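Local coordinates for protein esterase (Rhizomucor miehei CAU432, PDB 4WY8) that probably hydrolyses carboxylic ester bonds as a carboxylesterase of the alpha/beta hydrolase fold, at residues L250-V255 against Q315-L320; G90-G95 against D223-D228; K56-N59 against K65-L68. All coordinates share one frame; numbering follows the deposited sequence.

Contact 1. Residues L250-V255 against Q315-L320; sequences LPRALV and QKTWKL
The guanidinium group of Arg252 reaches the C-terminal helix 301-322 and makes its one polar bond across this contact through NE, which donates to Thr317 OG1 at 2.8 Å. The bond is nearly straight, with an N-H...O angle of 173°, and the hydroxyl oxygen lies at the edge of the guanidinium, only 5° out of its plane. Leu320, probably the first residue of the C-terminal tag, covers one face of the group: its CD1 sits off towards the rim, 3.8 Å from Arg252 CZ. Lys316 adds its aliphatic root from an oblique direction, with CG 3.7 Å from Arg252 NH2.

The reach comes from the arginine chain, whose CG stands anti to the backbone N (chi1 174°) and which runs extended as far as NE. One turn earlier on the helix, Trp313 takes part twice: its carbonyl oxygen gives Thr317 OG1 a second hydrogen bond, which fixes the rotation of the hydroxyl, and its ring meets Arg252 in a cation-pi contact.

Further out, Arg252 NH1 forms salt bridges with Asp280 and with Glu305 of the second subunit, and the ammonium of Lys316 bends away to Asp308 of that subunit, carboxylates that probably offset the two positive charges. The backbone of Arg252 bonds to Gln188, and the chain continues in a strand parallel to 188-191 and 281-286. The bond from Arg252 to Thr317 thus links the segment leading into a late parallel strand to the last helix of an alpha/beta hydrolase fold, here at a subunit boundary.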
ATOM      1  N   LEU A 250      -6.375  19.480   6.949  1.00 18.31           N
ATOM      2  CA  LEU A 250      -5.981  18.457   7.927  1.00 15.59           C
ATOM      3  C   LEU A 250      -4.595  17.904   7.567  1.00 14.95           C
ATOM      4  O   LEU A 250      -4.105  18.091   6.432  1.00 11.28           O
ATOM      5  CB  LEU A 250      -7.023  17.341   7.974  1.00 15.77           C
ATOM      6  CG  LEU A 250      -8.333  17.718   8.663  1.00 14.40           C
ATOM      7  CD1 LEU A 250      -9.257  16.524   8.723  1.00 16.39           C
ATOM      8  CD2 LEU A 250      -8.099  18.295  10.038  1.00 12.71           C
ATOM      9  N   PRO A 251      -3.950  17.207   8.519  1.00 13.69           N
ATOM     10  CA  PRO A 251      -2.609  16.715   8.172  1.00 10.20           C
ATOM     11  C   PRO A 251      -2.601  15.638   7.087  1.00  7.94           C
ATOM     12  O   PRO A 251      -3.563  14.886   6.925  1.00 10.87           O
ATOM     13  CB  PRO A 251      -2.073  16.182   9.513  1.00 10.15           C
ATOM     14  CG  PRO A 251      -2.848  16.948  10.557  1.00 12.98           C
ATOM     15  CD  PRO A 251      -4.235  17.083   9.960  1.00 14.53           C
ATOM     16  N   ARG A 252      -1.537  15.630   6.298  1.00  9.80           N
ATOM     17  CA  ARG A 252      -1.251  14.574   5.313  1.00 11.88           C
ATOM     18  C   ARG A 252      -1.627  13.178   5.873  1.00 11.80           C
ATOM     19  O   ARG A 252      -1.247  12.825   6.997  1.00  9.61           O
ATOM     20  CB  ARG A 252       0.238  14.644   4.942  1.00 11.21           C
ATOM     21  CG  ARG A 252       0.773  13.546   4.050  1.00 13.43           C
ATOM     22  CD  ARG A 252       2.298  13.754   3.804  1.00 14.21           C
ATOM     23  NE  ARG A 252       2.992  12.485   3.567  1.00 10.52           N
ATOM     24  CZ  ARG A 252       3.103  11.917   2.374  1.00 13.71           C
ATOM     25  NH1 ARG A 252       2.573  12.517   1.312  1.00 11.64           N
ATOM     26  NH2 ARG A 252       3.730  10.746   2.238  1.00 13.86           N
ATOM     27  N   ALA A 253      -2.409  12.416   5.112  1.00 10.12           N
ATOM     28  CA  ALA A 253      -3.082  11.237   5.663  1.00 13.13           C
ATOM     29  C   ALA A 253      -2.800   9.957   4.898  1.00 10.45           C
ATOM     30  O   ALA A 253      -2.763   9.951   3.664  1.00  8.22           O
ATOM     31  CB  ALA A 253      -4.586  11.466   5.689  1.00  7.33           C
ATOM     32  N   LEU A 254      -2.649   8.870   5.651  1.00 11.04           N
ATOM     33  CA  LEU A 254      -2.613   7.512   5.099  1.00  8.88           C
ATOM     34  C   LEU A 254      -3.759   6.726   5.724  1.00  9.97           C
ATOM     35  O   LEU A 254      -3.811   6.563   6.940  1.00  9.30           O
ATOM     36  CB  LEU A 254      -1.258   6.840   5.365  1.00  9.00           C
ATOM     37  CG  LEU A 254      -1.097   5.339   5.037  1.00 11.49           C
ATOM     38  CD1 LEU A 254      -1.316   5.058   3.553  1.00  5.87           C
ATOM     39  CD2 LEU A 254       0.285   4.783   5.504  1.00  5.72           C
ATOM     40  N   VAL A 255      -4.696   6.284   4.888  1.00  9.59           N
ATOM     41  CA  VAL A 255      -5.868   5.562   5.359  1.00 10.14           C
ATOM     42  C   VAL A 255      -5.798   4.148   4.804  1.00 10.68           C
ATOM     43  O   VAL A 255      -5.779   3.942   3.576  1.00 10.78           O
ATOM     44  CB  VAL A 255      -7.180   6.253   4.921  1.00 11.59           C
ATOM     45  CG1 VAL A 255      -8.422   5.537   5.518  1.00  9.96           C
ATOM     46  CG2 VAL A 255      -7.161   7.701   5.359  1.00 10.55           C
ATOM     47  N   GLN A 315       8.497   7.954   6.140  1.00 11.55           N
ATOM     48  CA  GLN A 315       9.792   8.446   5.705  1.00 13.65           C
ATOM     49  C   GLN A 315       9.599   9.528   4.650  1.00 15.05           C
ATOM     50  O   GLN A 315      10.266  10.581   4.707  1.00 12.83           O
ATOM     51  CB  GLN A 315      10.691   7.302   5.194  1.00 14.67           C
ATOM     52  CG  GLN A 315      11.364   6.525   6.357  1.00 15.16           C
ATOM     53  CD  GLN A 315      11.950   5.180   5.950  1.00 27.70           C
ATOM     54  OE1 GLN A 315      11.740   4.702   4.828  1.00 26.94           O
ATOM     55  NE2 GLN A 315      12.670   4.541   6.881  1.00 31.17           N
ATOM     56  N   LYS A 316       8.664   9.318   3.719  1.00 13.21           N
ATOM     57  CA  LYS A 316       8.383  10.402   2.767  1.00 13.59           C
ATOM     58  C   LYS A 316       7.810  11.664   3.477  1.00 18.30           C
ATOM     59  O   LYS A 316       8.228  12.793   3.193  1.00 15.96           O
ATOM     60  CB  LYS A 316       7.444   9.924   1.656  1.00 14.16           C
ATOM     61  CG  LYS A 316       7.028  11.025   0.672  1.00 17.73           C
ATOM     62  CD  LYS A 316       8.252  11.805   0.164  1.00 16.46           C
ATOM     63  CE  LYS A 316       9.237  10.886  -0.571  1.00 15.39           C
ATOM     64  NZ  LYS A 316       8.757  10.451  -1.918  1.00 21.10           N
ATOM     65  N   THR A 317       6.860  11.472   4.393  1.00 14.15           N
ATOM     66  CA  THR A 317       6.302  12.589   5.171  1.00 14.93           C
ATOM     67  C   THR A 317       7.404  13.447   5.841  1.00 16.74           C
ATOM     68  O   THR A 317       7.440  14.689   5.719  1.00 19.04           O
ATOM     69  CB  THR A 317       5.334  12.063   6.257  1.00 11.32           C
ATOM     70  OG1 THR A 317       4.307  11.265   5.654  1.00 10.04           O
ATOM     71  CG2 THR A 317       4.704  13.208   7.009  1.00 12.92           C
ATOM     72  N   TRP A 318       8.316  12.772   6.532  1.00 14.85           N
ATOM     73  CA  TRP A 318       9.416  13.446   7.223  1.00 16.56           C
ATOM     74  C   TRP A 318      10.361  14.123   6.231  1.00 21.16           C
ATOM     75  O   TRP A 318      10.837  15.224   6.495  1.00 27.32           O
ATOM     76  CB  TRP A 318      10.185  12.445   8.095  1.00 12.33           C
ATOM     77  CG  TRP A 318       9.342  11.887   9.208  1.00 15.28           C
ATOM     78  CD1 TRP A 318       8.306  12.516   9.838  1.00 14.21           C
ATOM     79  CD2 TRP A 318       9.455  10.586   9.822  1.00 15.09           C
ATOM     80  NE1 TRP A 318       7.776  11.694  10.807  1.00 15.90           N
ATOM     81  CE2 TRP A 318       8.452  10.506  10.807  1.00 11.57           C
ATOM     82  CE3 TRP A 318      10.305   9.489   9.630  1.00 12.66           C
ATOM     83  CZ2 TRP A 318       8.281   9.364  11.605  1.00 11.81           C
ATOM     84  CZ3 TRP A 318      10.119   8.355  10.412  1.00 11.22           C
ATOM     85  CH2 TRP A 318       9.115   8.306  11.387  1.00 10.32           C
ATOM     86  N   LYS A 319      10.585  13.503   5.070  1.00 17.41           N
ATOM     87  CA  LYS A 319      11.404  14.159   4.047  1.00 22.04           C
ATOM     88  C   LYS A 319      10.767  15.456   3.583  1.00 28.52           C
ATOM     89  O   LYS A 319      11.473  16.442   3.360  1.00 23.40           O
ATOM     90  CB  LYS A 319      11.648  13.252   2.832  1.00 16.76           C
ATOM     91  CG  LYS A 319      12.742  12.199   3.033  1.00 28.45           C
ATOM     92  CD  LYS A 319      12.939  11.313   1.792  1.00 28.56           C
ATOM     93  CE  LYS A 319      13.724  10.049   2.160  1.00 29.57           C
ATOM     94  NZ  LYS A 319      13.939   9.097   1.015  1.00 32.05           N
ATOM     95  N   LEU A 320       9.458  15.493   3.467  1.00 22.54           N
ATOM     96  CA  LEU A 320       8.749  16.653   3.051  1.00 25.54           C
ATOM     97  C   LEU A 320       8.952  17.800   4.000  1.00 34.54           C
ATOM     98  O   LEU A 320       9.030  18.908   3.580  1.00 31.50           O
ATOM     99  CB  LEU A 320       7.260  16.376   2.909  1.00 18.82           C
ATOM    100  CG  LEU A 320       6.856  15.473   1.776  1.00 21.08           C
ATOM    101  CD1 LEU A 320       5.521  14.848   2.013  1.00 22.89           C
ATOM    102  CD2 LEU A 320       6.927  16.063   0.402  1.00 20.91           C
TER

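Contact 2. Residues G90-G95 against D223-D228; sequences GGWVVG and DHYIPD
Trp92 and Tyr225 lie face to face, joining the loop after strand 83-87 to the end of helix 215-225. Gly90, Gly91 and Trp92 are the last three residues of an HGGGW sequence, the signature of the hormone-sensitive lipase family within the alpha/beta hydrolases, in which the glycines help to form the oxyanion hole.

Followed outward, the tryptophan meets the tyrosine at once: Trp92 CB is 3.5 Å from Tyr225 CD2. The first torsion (chi1 -54°) carries the indole to the tyrosine, and the second (chi2 -73°) turns it flat over the phenol ring. Its CG continues along the CD2 side, and Trp92 CD1 lies 3.4 Å from Tyr225 CE2. At the outer corner of the pyrrole, Trp92 NE1 is 3.4 Å from Tyr225 CZ and close to the hydroxyl. Back at the fusion bond, Trp92 CE2 rests 3.3 Å from Tyr225 CE1. The far rim of the benzo ring extends past the edge of the phenol, Trp92 CH2 being 3.9 Å from Tyr225 CD1. The stack is therefore centred on the five-membered ring, whose centroid is 3.4 Å from that of the Tyr225 ring, with the planes only 3° apart.

Phe222 meets the Trp92 indole edge-to-face, and Ala165 and Asn168 of helix 165-179 also touch it. The Trp92 side chain is close to, but not in contact with, the probable catalytic residues Ser164, His291 and Asp261. The loop itself is folded tightly: Gly90 O accepts hydrogen bonds from both Val93 N and Val94 N. That turn brings Val93 to the helix beside the stack, where its CG2 branch meets the side-chain root of His224, with Val93 CG2 3.8 Å from His224 CB.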
ATOM      1  N   GLY A  90      -9.376  -1.308  20.228  1.00 13.91           N
ATOM      2  CA  GLY A  90      -9.968  -2.041  21.325  1.00 14.31           C
ATOM      3  C   GLY A  90     -11.360  -1.508  21.604  1.00 16.40           C
ATOM      4  O   GLY A  90     -11.898  -1.680  22.707  1.00 14.57           O
ATOM      5  N   GLY A  91     -11.932  -0.838  20.610  1.00 10.38           N
ATOM      6  CA  GLY A  91     -13.314  -0.374  20.704  1.00 14.30           C
ATOM      7  C   GLY A  91     -13.582   0.609  21.830  1.00 12.57           C
ATOM      8  O   GLY A  91     -14.740   0.759  22.252  1.00 13.32           O
ATOM      9  N   TRP A  92     -12.527   1.299  22.273  1.00 11.15           N
ATOM     10  CA  TRP A  92     -12.551   2.246  23.406  1.00 15.54           C
ATOM     11  C   TRP A  92     -12.790   1.547  24.745  1.00 13.50           C
ATOM     12  O   TRP A  92     -12.981   2.209  25.765  1.00 12.90           O
ATOM     13  CB  TRP A  92     -13.629   3.335  23.231  1.00 13.99           C
ATOM     14  CG  TRP A  92     -13.565   4.119  21.951  1.00 14.05           C
ATOM     15  CD1 TRP A  92     -12.645   5.075  21.621  1.00 13.33           C
ATOM     16  CD2 TRP A  92     -14.481   4.042  20.844  1.00 12.76           C
ATOM     17  NE1 TRP A  92     -12.931   5.586  20.374  1.00 13.71           N
ATOM     18  CE2 TRP A  92     -14.050   4.967  19.877  1.00 11.52           C
ATOM     19  CE3 TRP A  92     -15.620   3.272  20.576  1.00 17.18           C
ATOM     20  CZ2 TRP A  92     -14.712   5.145  18.663  1.00 16.50           C
ATOM     21  CZ3 TRP A  92     -16.285   3.453  19.370  1.00 18.16           C
ATOM     22  CH2 TRP A  92     -15.825   4.379  18.426  1.00 18.26           C
ATOM     23  N   VAL A  93     -12.781   0.218  24.749  1.00 11.86           N
ATOM     24  CA  VAL A  93     -13.176  -0.531  25.941  1.00 11.78           C
ATOM     25  C   VAL A  93     -12.059  -1.458  26.425  1.00 11.26           C
ATOM     26  O   VAL A  93     -11.840  -1.615  27.636  1.00 14.30           O
ATOM     27  CB  VAL A  93     -14.454  -1.349  25.664  1.00 13.43           C
ATOM     28  CG1 VAL A  93     -14.839  -2.180  26.880  1.00 14.20           C
ATOM     29  CG2 VAL A  93     -15.617  -0.403  25.258  1.00 10.75           C
ATOM     30  N   VAL A  94     -11.343  -2.054  25.470  1.00 10.61           N
ATOM     31  CA  VAL A  94     -10.218  -2.935  25.781  1.00 13.62           C
ATOM     32  C   VAL A  94      -8.938  -2.482  25.046  1.00 14.80           C
ATOM     33  O   VAL A  94      -8.903  -1.403  24.429  1.00 16.12           O
ATOM     34  CB  VAL A  94     -10.567  -4.390  25.408  1.00 15.84           C
ATOM     35  CG1 VAL A  94     -11.915  -4.774  26.022  1.00 13.43           C
ATOM     36  CG2 VAL A  94     -10.653  -4.530  23.886  1.00 15.40           C
ATOM     37  N   GLY A  95      -7.905  -3.315  25.059  1.00 14.69           N
ATOM     38  CA  GLY A  95      -6.647  -2.952  24.431  1.00 13.18           C
ATOM     39  C   GLY A  95      -5.691  -2.348  25.435  1.00 11.82           C
ATOM     40  O   GLY A  95      -6.109  -1.773  26.454  1.00 15.41           O
ATOM     41  N   ASP A 223     -22.027   1.323  22.592  1.00 16.07           N
ATOM     42  CA  ASP A 223     -22.939   1.483  23.724  1.00 18.57           C
ATOM     43  C   ASP A 223     -22.160   1.794  24.999  1.00 16.54           C
ATOM     44  O   ASP A 223     -22.621   2.565  25.836  1.00 16.06           O
ATOM     45  CB  ASP A 223     -23.818   0.240  23.919  1.00 20.84           C
ATOM     46  CG  ASP A 223     -24.983   0.197  22.951  1.00 21.39           C
ATOM     47  OD1 ASP A 223     -25.343   1.266  22.413  1.00 28.41           O
ATOM     48  OD2 ASP A 223     -25.531  -0.906  22.722  1.00 23.59           O
ATOM     49  N   HIS A 224     -20.984   1.196  25.165  1.00 15.19           N
ATOM     50  CA  HIS A 224     -20.153   1.603  26.310  1.00 16.13           C
ATOM     51  C   HIS A 224     -19.527   3.006  26.163  1.00 16.12           C
ATOM     52  O   HIS A 224     -19.373   3.724  27.157  1.00 13.41           O
ATOM     53  CB  HIS A 224     -19.030   0.595  26.569  1.00 15.79           C
ATOM     54  CG  HIS A 224     -19.477  -0.667  27.247  1.00 22.75           C
ATOM     55  ND1 HIS A 224     -20.125  -0.673  28.467  1.00 22.58           N
ATOM     56  CD2 HIS A 224     -19.325  -1.967  26.901  1.00 20.58           C
ATOM     57  CE1 HIS A 224     -20.368  -1.919  28.832  1.00 19.61           C
ATOM     58  NE2 HIS A 224     -19.900  -2.723  27.895  1.00 23.91           N
ATOM     59  N   TYR A 225     -19.126   3.374  24.945  1.00 13.24           N
ATOM     60  CA  TYR A 225     -18.398   4.641  24.699  1.00 17.18           C
ATOM     61  C   TYR A 225     -19.319   5.871  24.693  1.00 14.92           C
ATOM     62  O   TYR A 225     -19.007   6.908  25.294  1.00 12.88           O
ATOM     63  CB  TYR A 225     -17.649   4.535  23.358  1.00 14.54           C
ATOM     64  CG  TYR A 225     -16.708   5.667  22.951  1.00 14.26           C
ATOM     65  CD1 TYR A 225     -16.815   6.262  21.691  1.00 12.21           C
ATOM     66  CD2 TYR A 225     -15.689   6.085  23.782  1.00 12.90           C
ATOM     67  CE1 TYR A 225     -15.958   7.260  21.291  1.00 13.13           C
ATOM     68  CE2 TYR A 225     -14.810   7.085  23.391  1.00 13.10           C
ATOM     69  CZ  TYR A 225     -14.953   7.663  22.143  1.00 14.86           C
ATOM     70  OH  TYR A 225     -14.086   8.661  21.744  1.00 18.41           O
ATOM     71  N   ILE A 226     -20.436   5.741  23.977  1.00 14.14           N
ATOM     72  CA  ILE A 226     -21.415   6.807  23.800  1.00 12.29           C
ATOM     73  C   ILE A 226     -22.812   6.253  24.018  1.00 15.26           C
ATOM     74  O   ILE A 226     -23.508   5.930  23.044  1.00 19.58           O
ATOM     75  CB  ILE A 226     -21.324   7.417  22.380  1.00 14.89           C
ATOM     76  CG1 ILE A 226     -19.876   7.757  22.038  1.00 12.66           C
ATOM     77  CG2 ILE A 226     -22.144   8.690  22.270  1.00 15.70           C
ATOM     78  CD1 ILE A 226     -19.700   8.237  20.622  1.00 18.57           C
ATOM     79  N   PRO A 227     -23.238   6.149  25.288  1.00 15.89           N
ATOM     80  CA  PRO A 227     -24.532   5.535  25.629  1.00 20.32           C
ATOM     81  C   PRO A 227     -25.733   6.206  24.985  1.00 23.03           C
ATOM     82  O   PRO A 227     -26.659   5.538  24.502  1.00 25.71           O
ATOM     83  CB  PRO A 227     -24.610   5.694  27.155  1.00 18.09           C
ATOM     84  CG  PRO A 227     -23.181   5.779  27.594  1.00 21.26           C
ATOM     85  CD  PRO A 227     -22.484   6.545  26.489  1.00 14.90           C
ATOM     86  N   ASP A 228     -25.724   7.529  24.983  1.00 20.19           N
ATOM     87  CA  ASP A 228     -26.852   8.254  24.437  1.00 21.73           C
ATOM     88  C   ASP A 228     -26.578   8.594  22.975  1.00 20.27           C
ATOM     89  O   ASP A 228     -25.685   9.370  22.649  1.00 24.55           O
ATOM     90  CB  ASP A 228     -27.151   9.458  25.330  1.00 28.55           C
ATOM     91  CG  ASP A 228     -27.843   9.026  26.651  1.00 34.92           C
ATOM     92  OD1 ASP A 228     -28.598   8.022  26.624  1.00 34.10           O
ATOM     93  OD2 ASP A 228     -27.588   9.630  27.721  1.00 36.63           O
TER

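Contact 3. Residues K56-N59 against K65-L68; sequences KTIN and KIEL
Lys56 to Asn59 pair with Lys65 to Leu68 in a beta hairpin, formed by the first two strands of the central sheet of this alpha/beta hydrolase. Backbone bonds carry the pairing. Lys56 with Leu68 and Ile58 with Ile66 are antiparallel hydrogen-bonded pairs, each closed by two reciprocal N-H...O bonds; Lys56 N reaches Leu68 O at 2.9 Å, and Ile66 N reaches Ile58 O at the same length. Between and beyond them, Thr57 with Glu67 and Asn59 with Lys65 are non-hydrogen-bonded pairs, and the CA-H groups of Thr57 and Lys65 point to Ile66 O and Ile58 O.

Polar side chains occupy the face of Thr57, Asn59, Lys65 and Glu67. Thr57 OG1 donates to Glu67 OE1 at 2.7 Å, on the syn side of the carboxylate and 16° out of its plane. The glutamate chain folds back at chi2 (-57°) to lay its carboxylate beside the threonine. Lys65 runs alongside Asn59, its CG also 3.5 Å from Thr57 CG2; the approach of its ammonium to the Asn59 amide oxygen is modelled too short for its details to be trusted.

The other face carries Lys56, Ile58, Ile66 and Leu68; Lys56 and Ile58 touch Trp141, Ile66 touches Asp137 and Leu68 touches Ala138, all of helix 130-143. Ile66 and Leu68 also touch Val118 on the next strand. Ile58 carries CG1 between its backbone N and carbonyl carbon (chi1 60°), which sets this branch across the neighbouring strand, 3.6 Å from Ile66 CB. Its other branch crosses the leucine at about a right angle, with Ile58 CG2 3.7 Å from Leu68 CD1.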
ATOM      1  N   LYS A  56       6.261   7.255  31.349  1.00 29.47           N
ATOM      2  CA  LYS A  56       6.267   8.690  31.598  1.00 26.86           C
ATOM      3  C   LYS A  56       4.898   9.209  31.979  1.00 30.73           C
ATOM      4  O   LYS A  56       3.915   8.917  31.312  1.00 34.74           O
ATOM      5  CB  LYS A  56       6.775   9.442  30.359  1.00 24.74           C
ATOM      6  CG  LYS A  56       6.906  10.941  30.575  1.00 32.77           C
ATOM      7  CD  LYS A  56       8.333  11.397  30.760  1.00 36.78           C
ATOM      8  CE  LYS A  56       8.343  12.861  31.209  1.00 41.72           C
ATOM      9  NZ  LYS A  56       9.723  13.375  31.455  1.00 50.78           N
ATOM     10  N   THR A  57       4.825   9.993  33.046  1.00 29.65           N
ATOM     11  CA  THR A  57       3.545  10.548  33.456  1.00 26.40           C
ATOM     12  C   THR A  57       3.508  12.026  33.167  1.00 30.26           C
ATOM     13  O   THR A  57       4.411  12.757  33.585  1.00 36.73           O
ATOM     14  CB  THR A  57       3.278  10.336  34.958  1.00 32.82           C
ATOM     15  OG1 THR A  57       3.148   8.936  35.236  1.00 29.93           O
ATOM     16  CG2 THR A  57       2.005  11.052  35.363  1.00 34.94           C
ATOM     17  N   ILE A  58       2.493  12.490  32.449  1.00 26.29           N
ATOM     18  CA  ILE A  58       2.371  13.927  32.329  1.00 28.99           C
ATOM     19  C   ILE A  58       1.213  14.323  33.244  1.00 34.68           C
ATOM     20  O   ILE A  58       0.126  13.737  33.204  1.00 35.54           O
ATOM     21  CB  ILE A  58       2.219  14.381  30.850  1.00 29.94           C
ATOM     22  CG1 ILE A  58       0.999  13.813  30.159  1.00 28.55           C
ATOM     23  CG2 ILE A  58       3.458  13.961  30.053  1.00 26.73           C
ATOM     24  CD1 ILE A  58       1.001  14.146  28.656  1.00 20.09           C
ATOM     25  N   ASN A  59       1.489  15.319  34.085  1.00 41.74           N
ATOM     26  CA  ASN A  59       0.563  15.823  35.102  1.00 47.03           C
ATOM     27  C   ASN A  59      -0.199  17.063  34.660  1.00 48.73           C
ATOM     28  O   ASN A  59       0.411  18.111  34.434  1.00 53.34           O
ATOM     29  CB  ASN A  59       1.334  16.131  36.389  1.00 35.93           C
ATOM     30  CG  ASN A  59       1.948  14.896  37.008  1.00 41.54           C
ATOM     31  OD1 ASN A  59       1.242  14.035  37.532  1.00 47.68           O
ATOM     32  ND2 ASN A  59       3.271  14.786  36.926  1.00 42.18           N
ATOM     33  N   LYS A  65      -3.511  12.689  35.802  1.00 39.44           N
ATOM     34  CA  LYS A  65      -2.384  12.157  35.053  1.00 40.53           C
ATOM     35  C   LYS A  65      -2.757  11.496  33.735  1.00 36.04           C
ATOM     36  O   LYS A  65      -3.817  10.885  33.602  1.00 34.67           O
ATOM     37  CB  LYS A  65      -1.593  11.161  35.914  1.00 39.40           C
ATOM     38  CG  LYS A  65      -0.923  11.768  37.148  1.00 46.77           C
ATOM     39  CD  LYS A  65      -0.374  10.673  38.071  1.00 49.30           C
ATOM     40  CE  LYS A  65       0.410  11.222  39.270  1.00 52.83           C
ATOM     41  NZ  LYS A  65       1.542  12.143  38.913  1.00 50.26           N
ATOM     42  N   ILE A  66      -1.904  11.700  32.739  1.00 32.33           N
ATOM     43  CA  ILE A  66      -1.939  10.907  31.520  1.00 26.05           C
ATOM     44  C   ILE A  66      -0.699  10.023  31.534  1.00 26.66           C
ATOM     45  O   ILE A  66       0.426  10.505  31.743  1.00 24.01           O
ATOM     46  CB  ILE A  66      -2.001  11.784  30.266  1.00 28.06           C
ATOM     47  CG1 ILE A  66      -3.249  12.659  30.329  1.00 24.39           C
ATOM     48  CG2 ILE A  66      -2.096  10.941  29.023  1.00 25.98           C
ATOM     49  CD1 ILE A  66      -3.260  13.765  29.332  1.00 22.11           C
ATOM     50  N   GLU A  67      -0.913   8.720  31.389  1.00 25.08           N
ATOM     51  CA  GLU A  67       0.200   7.783  31.305  1.00 24.37           C
ATOM     52  C   GLU A  67       0.644   7.523  29.869  1.00 24.09           C
ATOM     53  O   GLU A  67      -0.144   7.079  29.031  1.00 19.59           O
ATOM     54  CB  GLU A  67      -0.161   6.472  31.998  1.00 26.78           C
ATOM     55  CG  GLU A  67      -0.671   6.654  33.436  1.00 34.03           C
ATOM     56  CD  GLU A  67       0.341   7.389  34.305  1.00 40.67           C
ATOM     57  OE1 GLU A  67       1.553   7.090  34.183  1.00 44.67           O
ATOM     58  OE2 GLU A  67      -0.064   8.258  35.113  1.00 48.20           O
ATOM     59  N   LEU A  68       1.921   7.795  29.622  1.00 16.83           N
ATOM     60  CA  LEU A  68       2.580   7.564  28.345  1.00 19.72           C
ATOM     61  C   LEU A  68       3.564   6.410  28.452  1.00 21.63           C
ATOM     62  O   LEU A  68       4.274   6.292  29.458  1.00 23.75           O
ATOM     63  CB  LEU A  68       3.335   8.815  27.897  1.00 15.39           C
ATOM     64  CG  LEU A  68       2.537  10.121  27.913  1.00 17.77           C
ATOM     65  CD1 LEU A  68       3.440  11.266  27.469  1.00 17.34           C
ATOM     66  CD2 LEU A  68       1.293  10.049  27.051  1.00 17.30           C
TER

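Contacts 1 and 3 both reach the central sheet, but at different strands: contact 3 joins its outermost strand 51-59 to strand 65-73, whereas contact 1 links Arg252, in the segment leading into a parallel strand, to helix 301-322. Their centres are about 27 Å apart. Contact 2 is the buried one of the three, rests on aromatic stacking, and joins two elements outside the sheet near the probable active site; contacts 1 and 2 lie on opposite sides of the chain's centre. The partly buried contacts combine polar bonds with apolar packing: backbone ladder and threonine-carboxylate pair in contact 3, arginine to threonine in contact 1. Contact 1 alone meets the second subunit.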